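Beta-agarase B (Zobellia galactanivorans, PDB 4ATF) hydrolyses the beta-1,4 linkages of agarose at random, with retention of anomeric configuration, to release neoagaro-oligosaccharides, chiefly the tetramer. Local coordinates at residues D57-A62 with D127-S132; G81-W86 with G99-K104; I141-G146 with K163-H168. The protein carries 1 engineered substitution. All coordinates share one frame; numbering follows the deposited sequence. Where two conformers were deposited one is given.

Contact 1: residues D57-A62 with D127-S132. With GAL (beta-D-galactopyranose), chain E; AAL (3,6-anhydro-alpha-L-galactopyranose), chain B; GAL (beta-D-galactopyranose), chain C; AAL (3,6-anhydro-alpha-L-galactopyranose), chain D.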
loop_
_atom_site.group_PDB
_atom_site.type_symbol
_atom_site.label_atom_id
_atom_site.label_comp_id
_atom_site.label_asym_id
_atom_site.label_seq_id
_atom_site.Cartn_x
_atom_site.Cartn_y
_atom_site.Cartn_z
ATOM N N ASP A 57 7.989 3.433 13.364
ATOM C CA ASP A 57 8.279 4.285 12.181
ATOM C C ASP A 57 9.357 3.661 11.294
ATOM O O ASP A 57 10.250 4.345 10.756
ATOM C CB ASP A 57 8.593 5.767 12.540
ATOM C CG ASP A 57 9.734 5.924 13.613
ATOM O OD1 ASP A 57 10.216 4.883 14.197
ATOM O OD2 ASP A 57 10.140 7.114 13.881
ATOM N N PHE A 58 9.213 2.343 11.057
ATOM C CA PHE A 58 10.092 1.665 10.092
ATOM C C PHE A 58 9.335 0.538 9.432
ATOM O O PHE A 58 8.190 0.250 9.812
ATOM C CB PHE A 58 11.405 1.150 10.751
ATOM C CG PHE A 58 12.563 1.027 9.740
ATOM C CD1 PHE A 58 13.171 2.165 9.234
ATOM C CD2 PHE A 58 12.978 -0.228 9.256
ATOM C CE1 PHE A 58 14.225 2.119 8.267
ATOM C CE2 PHE A 58 14.020 -0.309 8.272
ATOM C CZ PHE A 58 14.635 0.883 7.772
ATOM N N TYR A 59 9.965 -0.079 8.438
ATOM C CA TYR A 59 9.506 -1.367 7.878
ATOM C C TYR A 59 9.570 -2.477 8.944
ATOM O O TYR A 59 10.107 -2.265 10.000
ATOM C CB TYR A 59 10.353 -1.683 6.657
ATOM C CG TYR A 59 9.996 -2.963 5.919
ATOM C CD1 TYR A 59 8.785 -3.064 5.155
ATOM C CD2 TYR A 59 10.922 -4.028 5.857
ATOM C CE1 TYR A 59 8.494 -4.268 4.389
ATOM C CE2 TYR A 59 10.615 -5.230 5.117
ATOM C CZ TYR A 59 9.416 -5.323 4.403
ATOM O OH TYR A 59 9.145 -6.496 3.693
ATOM N N HIS A 60 8.980 -3.652 8.693
ATOM C CA HIS A 60 8.835 -4.601 9.801
ATOM C C HIS A 60 10.087 -5.454 10.053
ATOM O O HIS A 60 10.071 -6.282 10.923
ATOM C CB HIS A 60 7.532 -5.401 9.749
ATOM C CG HIS A 60 7.460 -6.469 8.688
ATOM N ND1 HIS A 60 6.366 -7.317 8.575
ATOM C CD2 HIS A 60 8.308 -6.809 7.678
ATOM C CE1 HIS A 60 6.565 -8.149 7.560
ATOM N NE2 HIS A 60 7.732 -7.860 6.995
ATOM N N ASN A 61 11.164 -5.229 9.293
ATOM C CA ASN A 61 12.464 -5.788 9.641
ATOM C C ASN A 61 13.476 -4.782 9.152
ATOM O O ASN A 61 13.080 -3.714 8.702
ATOM C CB ASN A 61 12.696 -7.185 9.002
ATOM C CG ASN A 61 12.572 -7.174 7.477
ATOM O OD1 ASN A 61 13.203 -6.376 6.793
ATOM N ND2 ASN A 61 11.758 -8.102 6.926
ATOM N N ALA A 62 14.763 -5.101 9.215
ATOM C CA ALA A 62 15.807 -4.089 8.910
ATOM C C ALA A 62 15.974 -3.775 7.452
ATOM O O ALA A 62 16.709 -2.840 7.108
ATOM C CB ALA A 62 17.185 -4.522 9.503
ATOM N N ASP A 127 1.938 4.172 -1.096
ATOM C CA ASP A 127 1.482 2.806 -0.765
ATOM C C ASP A 127 0.768 2.726 0.584
ATOM O O ASP A 127 1.279 3.265 1.595
ATOM C CB ASP A 127 2.711 1.885 -0.654
ATOM C CG ASP A 127 3.467 1.761 -1.964
ATOM O OD1 ASP A 127 2.785 1.614 -2.994
ATOM O OD2 ASP A 127 4.749 1.826 -1.955
ATOM N N VAL A 128 -0.338 1.964 0.625
ATOM C CA VAL A 128 -0.928 1.470 1.861
ATOM C C VAL A 128 -1.164 -0.009 1.585
ATOM O O VAL A 128 -1.898 -0.369 0.648
ATOM C CB VAL A 128 -2.308 2.144 2.146
ATOM C CG1 VAL A 128 -2.989 1.552 3.397
ATOM C CG2 VAL A 128 -2.133 3.675 2.308
ATOM N N TRP A 129 -0.588 -0.885 2.411
ATOM C CA TRP A 129 -0.620 -2.321 2.117
ATOM C C TRP A 129 -0.588 -3.190 3.369
ATOM O O TRP A 129 -0.340 -2.652 4.505
ATOM C CB TRP A 129 0.482 -2.673 1.087
ATOM C CG TRP A 129 1.879 -2.255 1.382
ATOM C CD1 TRP A 129 2.362 -0.970 1.621
ATOM C CD2 TRP A 129 3.009 -3.131 1.452
ATOM N NE1 TRP A 129 3.731 -1.023 1.814
ATOM C CE2 TRP A 129 4.152 -2.335 1.702
ATOM C CE3 TRP A 129 3.165 -4.539 1.271
ATOM C CZ2 TRP A 129 5.443 -2.887 1.826
ATOM C CZ3 TRP A 129 4.463 -5.094 1.364
ATOM C CH2 TRP A 129 5.594 -4.254 1.650
ATOM N N LEU A 130 -0.844 -4.507 3.209
ATOM C CA LEU A 130 -0.871 -5.478 4.332
ATOM C C LEU A 130 0.155 -6.544 4.000
ATOM O O LEU A 130 0.238 -6.981 2.813
ATOM C CB LEU A 130 -2.239 -6.188 4.443
ATOM C CG LEU A 130 -3.421 -5.200 4.534
ATOM C CD1 LEU A 130 -4.733 -6.051 4.572
ATOM C CD2 LEU A 130 -3.313 -4.254 5.764
ATOM N N LEU A 131 0.929 -6.998 4.986
ATOM C CA LEU A 131 2.025 -7.998 4.663
ATOM C C LEU A 131 2.119 -8.962 5.841
ATOM O O LEU A 131 2.230 -8.489 6.988
ATOM C CB LEU A 131 3.382 -7.280 4.475
ATOM C CG LEU A 131 4.587 -8.158 4.158
ATOM C CD1 LEU A 131 4.322 -8.781 2.780
ATOM C CD2 LEU A 131 5.870 -7.277 4.120
ATOM N N SER A 132 2.058 -10.293 5.605
ATOM C CA SER A 132 2.209 -11.237 6.706
ATOM C C SER A 132 3.619 -11.154 7.349
ATOM O O SER A 132 4.577 -10.715 6.705
ATOM C CB SER A 132 1.904 -12.697 6.223
ATOM O OG SER A 132 2.903 -13.094 5.251
HETATM C C1 GAL E . 3.719 -4.557 -3.585
HETATM C C2 GAL E . 5.062 -5.271 -3.526
HETATM C C3 GAL E . 5.862 -5.102 -2.230
HETATM C C4 GAL E . 6.005 -3.583 -2.008
HETATM C C5 GAL E . 4.600 -2.918 -2.090
HETATM C C6 GAL E . 4.608 -1.413 -1.769
HETATM O O2 GAL E . 4.731 -6.626 -3.628
HETATM O O3 GAL E . 7.124 -5.737 -2.500
HETATM O O4 GAL E . 6.808 -3.081 -3.044
HETATM O O5 GAL E . 3.873 -3.177 -3.298
HETATM O O6 GAL E . 3.232 -1.029 -1.820
HETATM C C1 AAL B . 14.577 -9.323 5.085
HETATM C C2 AAL B . 14.417 -10.287 6.315
HETATM C C3 AAL B . 15.606 -10.068 7.258
HETATM C C4 AAL B . 16.897 -10.284 6.544
HETATM C C5 AAL B . 16.964 -9.089 5.621
HETATM C C6 AAL B . 16.743 -8.030 6.715
HETATM O O2 AAL B . 14.409 -11.664 5.922
HETATM O O3 AAL B . 15.714 -8.656 7.557
HETATM O O4 AAL B . 18.059 -10.481 7.292
HETATM O O5 AAL B . 15.971 -9.202 4.572
HETATM C C1 GAL C . 11.557 -8.129 1.472
HETATM C C2 GAL C . 11.888 -8.911 2.756
HETATM C C3 GAL C . 13.390 -8.785 3.095
HETATM C C4 GAL C . 14.261 -9.139 1.869
HETATM C C5 GAL C . 13.796 -8.355 0.625
HETATM C C6 GAL C . 14.729 -8.785 -0.489
HETATM O O2 GAL C . 11.060 -8.528 3.876
HETATM O O3 GAL C . 13.671 -9.735 4.099
HETATM O O4 GAL C . 14.003 -10.492 1.533
HETATM O O5 GAL C . 12.377 -8.603 0.368
HETATM O O6 GAL C . 14.335 -7.903 -1.482
HETATM C C1 AAL D . 7.417 -6.880 -1.667
HETATM C C2 AAL D . 8.700 -7.557 -2.233
HETATM C C3 AAL D . 9.306 -8.459 -1.107
HETATM C C4 AAL D . 9.569 -7.798 0.196
HETATM C C5 AAL D . 8.175 -7.383 0.609
HETATM C C6 AAL D . 7.473 -8.761 0.451
HETATM O O2 AAL D . 9.637 -6.552 -2.612
HETATM O O3 AAL D . 8.258 -9.379 -0.622
HETATM O O4 AAL D . 10.210 -8.501 1.221
HETATM O O5 AAL D . 7.565 -6.394 -0.265
#

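Contact 2: residues G81-W86 with G99-K104. With NA (sodium ion), chain I.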
loop_
_atom_site.group_PDB
_atom_site.type_symbol
_atom_site.label_atom_id
_atom_site.label_comp_id
_atom_site.label_asym_id
_atom_site.label_seq_id
_atom_site.Cartn_x
_atom_site.Cartn_y
_atom_site.Cartn_z
ATOM N N GLY A 81 -3.159 17.318 11.217
ATOM C CA GLY A 81 -4.244 16.377 10.936
ATOM C C GLY A 81 -3.944 15.196 10.022
ATOM O O GLY A 81 -4.860 14.395 9.747
ATOM N N GLU A 82 -2.691 15.064 9.547
ATOM C CA GLU A 82 -2.343 13.971 8.638
ATOM C C GLU A 82 -1.057 13.278 9.054
ATOM O O GLU A 82 -0.145 13.921 9.523
ATOM C CB GLU A 82 -2.085 14.505 7.195
ATOM C CG GLU A 82 -3.204 15.257 6.597
ATOM C CD GLU A 82 -2.822 15.941 5.316
ATOM O OE1 GLU A 82 -1.919 15.511 4.544
ATOM O OE2 GLU A 82 -3.470 16.925 5.070
ATOM N N LEU A 83 -0.970 11.986 8.776
ATOM C CA LEU A 83 0.299 11.291 8.645
ATOM C C LEU A 83 0.928 11.793 7.350
ATOM O O LEU A 83 0.252 11.784 6.300
ATOM C CB LEU A 83 0.041 9.749 8.540
ATOM C CG LEU A 83 1.243 8.834 8.149
ATOM C CD1 LEU A 83 2.411 8.915 9.228
ATOM C CD2 LEU A 83 0.782 7.426 7.948
ATOM N N LYS A 84 2.189 12.234 7.427
ATOM C CA LYS A 84 2.950 12.657 6.264
ATOM C C LYS A 84 4.336 11.971 6.172
ATOM O O LYS A 84 4.900 11.590 7.171
ATOM C CB LYS A 84 3.090 14.168 6.266
ATOM C CG LYS A 84 1.711 14.905 6.205
ATOM C CD LYS A 84 2.004 16.374 6.268
ATOM C CE LYS A 84 0.739 17.191 6.543
ATOM N NZ LYS A 84 0.926 18.667 6.354
ATOM N N MET A 85 4.882 11.837 4.974
ATOM C CA MET A 85 6.080 11.069 4.717
ATOM C C MET A 85 6.665 11.798 3.494
ATOM O O MET A 85 5.919 12.043 2.526
ATOM C CB MET A 85 5.586 9.669 4.270
ATOM C CG MET A 85 6.180 8.577 4.898
ATOM S SD MET A 85 5.090 7.263 4.317
ATOM C CE MET A 85 4.114 7.238 5.828
ATOM N N TRP A 86 7.952 12.127 3.474
ATOM C CA TRP A 86 8.506 12.792 2.289
ATOM C C TRP A 86 9.823 12.183 1.845
ATOM O O TRP A 86 10.365 11.328 2.541
ATOM C CB TRP A 86 8.640 14.330 2.495
ATOM C CG TRP A 86 9.826 14.877 3.252
ATOM C CD1 TRP A 86 10.815 15.673 2.728
ATOM C CD2 TRP A 86 10.103 14.776 4.660
ATOM N NE1 TRP A 86 11.708 16.043 3.700
ATOM C CE2 TRP A 86 11.312 15.511 4.900
ATOM C CE3 TRP A 86 9.480 14.127 5.728
ATOM C CZ2 TRP A 86 11.899 15.622 6.171
ATOM C CZ3 TRP A 86 10.063 14.238 7.024
ATOM C CH2 TRP A 86 11.253 14.999 7.224
ATOM N N GLY A 99 9.928 7.688 3.899
ATOM C CA GLY A 99 9.297 7.112 5.091
ATOM C C GLY A 99 8.670 5.727 4.914
ATOM O O GLY A 99 8.282 5.338 3.794
ATOM N N CYS A 100 8.504 5.023 6.034
ATOM C CA CYS A 100 7.755 3.731 6.097
ATOM C C CYS A 100 7.328 3.547 7.555
ATOM O O CYS A 100 8.166 3.735 8.457
ATOM C CB CYS A 100 8.688 2.578 5.690
ATOM S SG CYS A 100 7.846 0.975 5.563
ATOM N N ILE A 101 6.049 3.240 7.807
ATOM C CA ILE A 101 5.604 2.936 9.155
ATOM C C ILE A 101 4.857 1.585 9.102
ATOM O O ILE A 101 4.386 1.204 8.031
ATOM C CB ILE A 101 4.688 4.048 9.781
ATOM C CG1 ILE A 101 3.247 4.037 9.218
ATOM C CG2 ILE A 101 5.408 5.486 9.718
ATOM C CD1 ILE A 101 2.268 5.082 9.974
ATOM N N THR A 102 4.808 0.887 10.238
ATOM C CA THR A 102 4.158 -0.422 10.371
ATOM C C THR A 102 3.243 -0.420 11.602
ATOM O O THR A 102 3.610 0.149 12.637
ATOM C CB THR A 102 5.207 -1.543 10.534
ATOM O OG1 THR A 102 6.176 -1.469 9.472
ATOM C CG2 THR A 102 4.533 -2.950 10.550
ATOM N N SER A 103 2.053 -1.028 11.501
ATOM C CA SER A 103 1.175 -1.151 12.686
ATOM C C SER A 103 1.798 -2.062 13.770
ATOM O O SER A 103 2.530 -3.014 13.482
ATOM C CB SER A 103 -0.207 -1.694 12.317
ATOM O OG SER A 103 -0.076 -2.997 11.719
ATOM N N LYS A 104 1.540 -1.739 15.029
ATOM C CA LYS A 104 2.044 -2.571 16.121
ATOM C C LYS A 104 1.110 -3.757 16.394
ATOM O O LYS A 104 1.464 -4.603 17.210
ATOM C CB LYS A 104 2.296 -1.729 17.376
ATOM C CG LYS A 104 3.720 -0.996 17.215
ATOM C CD LYS A 104 4.097 -0.317 18.451
ATOM C CE LYS A 104 5.530 0.191 18.314
ATOM N NZ LYS A 104 5.859 1.149 19.325
HETATM NA NA NA I . -6.634 13.168 10.124
HETATM O O HOH W 1 8.016 9.081 2.227
HETATM O O HOH W 2 -8.791 13.879 10.890
#

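Contact 3: residues I141-G146 with K163-H168. Engineered in segment 141-146: Asp-143 (natural residue Glu).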
loop_
_atom_site.group_PDB
_atom_site.type_symbol
_atom_site.label_atom_id
_atom_site.label_comp_id
_atom_site.label_asym_id
_atom_site.label_seq_id
_atom_site.Cartn_x
_atom_site.Cartn_y
_atom_site.Cartn_z
ATOM N N ILE A 141 -3.693 -1.972 -0.654
ATOM C CA ILE A 141 -4.967 -1.267 -0.551
ATOM C C ILE A 141 -4.849 -0.069 -1.519
ATOM O O ILE A 141 -5.758 0.226 -2.378
ATOM C CB ILE A 141 -5.248 -0.875 0.915
ATOM C CG1 ILE A 141 -5.418 -2.154 1.764
ATOM C CG2 ILE A 141 -6.498 0.061 1.044
ATOM C CD1 ILE A 141 -5.267 -1.883 3.261
ATOM N N LEU A 142 -3.677 0.554 -1.489
ATOM C CA LEU A 142 -3.410 1.686 -2.427
ATOM C C LEU A 142 -1.974 1.452 -2.961
ATOM O O LEU A 142 -1.033 1.235 -2.168
ATOM C CB LEU A 142 -3.407 3.029 -1.696
ATOM C CG LEU A 142 -2.933 4.295 -2.472
ATOM C CD1 LEU A 142 -3.761 4.546 -3.751
ATOM C CD2 LEU A 142 -2.996 5.586 -1.513
ATOM N N ASP A 143 -1.786 1.516 -4.263
ATOM C CA ASP A 143 -0.432 1.447 -4.813
ATOM C C ASP A 143 -0.520 2.293 -6.090
ATOM O O ASP A 143 -1.185 1.905 -7.090
ATOM C CB ASP A 143 -0.001 -0.025 -5.089
ATOM C CG ASP A 143 1.304 -0.121 -5.968
ATOM O OD1 ASP A 143 2.278 0.624 -5.858
ATOM O OD2 ASP A 143 1.398 -1.019 -6.782
ATOM N N ALA A 144 0.030 3.505 -6.040
ATOM C CA ALA A 144 -0.184 4.480 -7.152
ATOM C C ALA A 144 1.044 5.321 -7.372
ATOM O O ALA A 144 1.721 5.677 -6.402
ATOM C CB ALA A 144 -1.442 5.435 -6.821
ATOM N N TYR A 145 1.288 5.667 -8.637
ATOM C CA TYR A 145 2.434 6.479 -9.097
ATOM C C TYR A 145 1.770 7.751 -9.615
ATOM O O TYR A 145 1.318 7.803 -10.760
ATOM C CB TYR A 145 3.213 5.722 -10.218
ATOM C CG TYR A 145 3.596 4.331 -9.755
ATOM C CD1 TYR A 145 2.708 3.257 -9.914
ATOM C CD2 TYR A 145 4.811 4.071 -9.068
ATOM C CE1 TYR A 145 3.011 1.971 -9.458
ATOM C CE2 TYR A 145 5.121 2.723 -8.616
ATOM C CZ TYR A 145 4.215 1.709 -8.822
ATOM O OH TYR A 145 4.443 0.394 -8.377
ATOM N N GLY A 146 1.665 8.793 -8.788
ATOM C CA GLY A 146 0.779 9.912 -9.138
ATOM C C GLY A 146 1.228 11.040 -10.072
ATOM O O GLY A 146 0.387 11.873 -10.439
ATOM N N LYS A 163 -4.140 6.080 -12.857
ATOM C CA LYS A 163 -4.328 4.606 -12.498
ATOM C C LYS A 163 -4.009 4.334 -11.039
ATOM O O LYS A 163 -3.080 4.924 -10.479
ATOM C CB LYS A 163 -3.427 3.660 -13.340
ATOM C CG LYS A 163 -3.801 3.586 -14.858
ATOM C CD LYS A 163 -2.906 2.579 -15.576
ATOM C CE LYS A 163 -3.318 2.432 -17.041
ATOM N NZ LYS A 163 -3.425 3.747 -17.784
ATOM N N VAL A 164 -4.808 3.493 -10.378
ATOM C CA VAL A 164 -4.342 2.946 -9.096
ATOM C C VAL A 164 -4.266 1.430 -9.213
ATOM O O VAL A 164 -5.162 0.817 -9.799
ATOM C CB VAL A 164 -5.179 3.367 -7.878
ATOM C CG1 VAL A 164 -5.111 4.847 -7.660
ATOM C CG2 VAL A 164 -6.617 2.839 -7.962
ATOM N N HIS A 165 -3.173 0.852 -8.705
ATOM C CA HIS A 165 -2.918 -0.563 -8.847
ATOM C C HIS A 165 -3.547 -1.264 -7.653
ATOM O O HIS A 165 -3.214 -0.949 -6.541
ATOM C CB HIS A 165 -1.439 -0.788 -8.839
ATOM C CG HIS A 165 -1.061 -2.198 -9.142
ATOM N ND1 HIS A 165 -0.043 -2.841 -8.490
ATOM C CD2 HIS A 165 -1.592 -3.091 -10.010
ATOM C CE1 HIS A 165 0.049 -4.079 -8.955
ATOM N NE2 HIS A 165 -0.869 -4.248 -9.892
ATOM N N ILE A 166 -4.490 -2.145 -7.884
ATOM C CA ILE A 166 -5.180 -2.820 -6.787
ATOM C C ILE A 166 -4.927 -4.295 -6.899
ATOM O O ILE A 166 -5.524 -4.944 -7.723
ATOM C CB ILE A 166 -6.739 -2.471 -6.730
ATOM C CG1 ILE A 166 -7.337 -2.363 -8.149
ATOM C CG2 ILE A 166 -6.926 -1.105 -5.982
ATOM C CD1 ILE A 166 -8.881 -2.186 -8.153
ATOM N N SER A 167 -4.113 -4.842 -6.015
ATOM C CA SER A 167 -3.620 -6.203 -6.255
ATOM C C SER A 167 -3.309 -6.913 -4.921
ATOM O O SER A 167 -3.632 -6.397 -3.833
ATOM C CB SER A 167 -2.358 -6.086 -7.152
ATOM O OG SER A 167 -2.059 -7.335 -7.770
ATOM N N HIS A 168 -2.721 -8.107 -5.040
ATOM C CA HIS A 168 -2.304 -8.920 -3.909
ATOM C C HIS A 168 -1.143 -9.784 -4.426
ATOM O O HIS A 168 -1.003 -9.969 -5.666
ATOM C CB HIS A 168 -3.494 -9.784 -3.390
ATOM C CG HIS A 168 -3.730 -11.022 -4.201
ATOM N ND1 HIS A 168 -4.474 -11.021 -5.366
ATOM C CD2 HIS A 168 -3.281 -12.296 -4.043
ATOM C CE1 HIS A 168 -4.501 -12.244 -5.873
ATOM N NE2 HIS A 168 -3.791 -13.040 -5.089
HETATM O O HOH W 3 -4.238 0.952 -5.391
HETATM O O HOH W 4 -0.309 4.641 -10.890
#

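Contact 1: residues D57-A62 with D127-S132
Trp-129 is the first residue of strand 127-132 to meet the loop 57-62: its CH2 lies 4.0 Å from CE1 of Tyr-59, at the edge of the tyrosine ring, and the two side chains cross at about a right angle. On one face of the indole, C5 of the chain E galactose stands 3.7 Å above the ring centre, the sugar-on-aromatic platform familiar from glycoside hydrolase subsites. Leu-131 then divides its branches. CD2 meets both loop side chains, 3.4 Å from Tyr-59 OH and 3.5 Å from His-60 NE2, while CD1 turns to the sugar, 3.9 Å from C6 of the chain D anhydrogalactose. At Ser-132 it is the backbone that counts, its O lying 3.4 Å from His-60 CE1, near the imidazole plane; Asp-256 takes ND1 of that ring and Asp-135 takes NE2, which fixes the rotation of the imidazole. The polar tips of Tyr-59 and Asn-61 reach the substrate: Tyr-59 OH donates to O2 of the chain C galactose (2.8 Å), and Asn-61 ND2 gives the same oxygen a second, nearly straight bond (167°). Strand 125-132 itself runs between antiparallel strands 137-145 and 255-262, whereas the loop lies against strand 96-103 through Cys-100 and Thr-102.

Contact 2: residues G81-W86 with G99-K104
Met-85 and Gly-99 mark the closest backbone approach, their CA atoms 5.1 Å apart, and from there strands 82-86 and 100-103 run roughly antiparallel but diverge, their directions 139° apart. They are the arms of a beta hairpin, strands 82-89 and 96-103, within the jelly-roll beta-sandwich of family GH16, and the divergence shows in their partners: Leu-83 and Met-85 bond through the backbone to strand 293-306, whereas Ile-101 bonds to strand 255-262. Side chains therefore fill the wedge between the arms. Where the arms have spread, Leu-83 and Ile-101 reach across tip to tip, with CD2 of the leucine only 3.4 Å from CD1 of the isoleucine, tighter than usual for two methyl groups. Nearer the apex, Met-85 lies against the bare backbone of Gly-99, CG to CA 3.4 Å; a beta carbon on that glycine would fall 2.2 Å from the same CG, so the close passage depends on its absence. The methionine chain bends at its last torsion (chi3 -99°), which brings CE to within 4.5 Å of Ile-101 CG2. Ile-259 adds to this apolar cluster from strand 255-262, while Cys-100, pointing the other way, packs on the substrate-binding Tyr-59. No direct hydrogen bond joins the segments. Instead a water accepts from Gly-99 N and donates weakly to Trp-86 O. At the far end of 81-86 the chain meets a sodium ion, also bound by Asn-37, Glu-39 and Asp-297: Gly-81 O coordinates it at 2.2 Å, and a water completes part of the shell at 2.4 Å from the metal.

Contact 3: residues I141-G146 with K163-H168
Asp-143 and His-165 are bound twice, once through side chains and once through backbone. His-165 ND1 donates to Asp-143 OD2 over 2.9 Å; OD2 receives the bond on its anti lone pair, away from OD1, with an N-H...O angle of 156°. Although the carboxylate and imidazole planes are 66° apart, OD2 stays close to the plane of the ring. Both residues carry CG anti to the backbone N, and their side chains lie side by side, pointing the same way. The second bond, His-165 N to Asp-143 O at 2.8 Å, ties the two backbones together. Asp-143 is an engineered replacement for the natural glutamate, the residue inferred from relatives to be the proton donor, and both residues line the pocket that holds the agaro-oligosaccharide. Trp-187 stacks on the His-165 ring and Gln-180 packs beside it. An alanine at His-165 would probably leave Asp-143 OD2 without its ring donor and open a gap against Trp-187. Waters carry the pairing outward on each flank: one accepts from Asp-143 N, its approach to His-165 O being doubtfully short, and another accepts from Tyr-145 N and donates to Lys-163 O (2.8 Å). This strand pairs with 125-132, the pairing interrupted by a classic beta bulge in which Ile-141 and Leu-142 both face Val-128; on the other side strand 164-172 pairs with 187-188, while Val-164 and Ile-166 pack on 210-215.

In the fold
All three contacts are buried and reach the same run of strands, but their chemistry differs. Contact 2 is apolar, wedged between the arms of a hairpin, with a sodium site at one end. Contacts 1 and 3 line the substrate pocket and share its chemistry of aromatic rings and polar tips: contact 1 fastens a loop to a strand without a direct hydrogen bond, whereas contact 3 is bonded strand to strand and holds the engineered acid. Adjacent strands 125-132 and 137-145 join those two through the Val-128 carbonyl. Contact 2, nested within the loop closed by contact 1, meets it where Thr-102 OG1, in one of two conformers, is hydrogen-bonded to Phe-58 O, but stays about 10 Å from contact 3 at the nearest atoms.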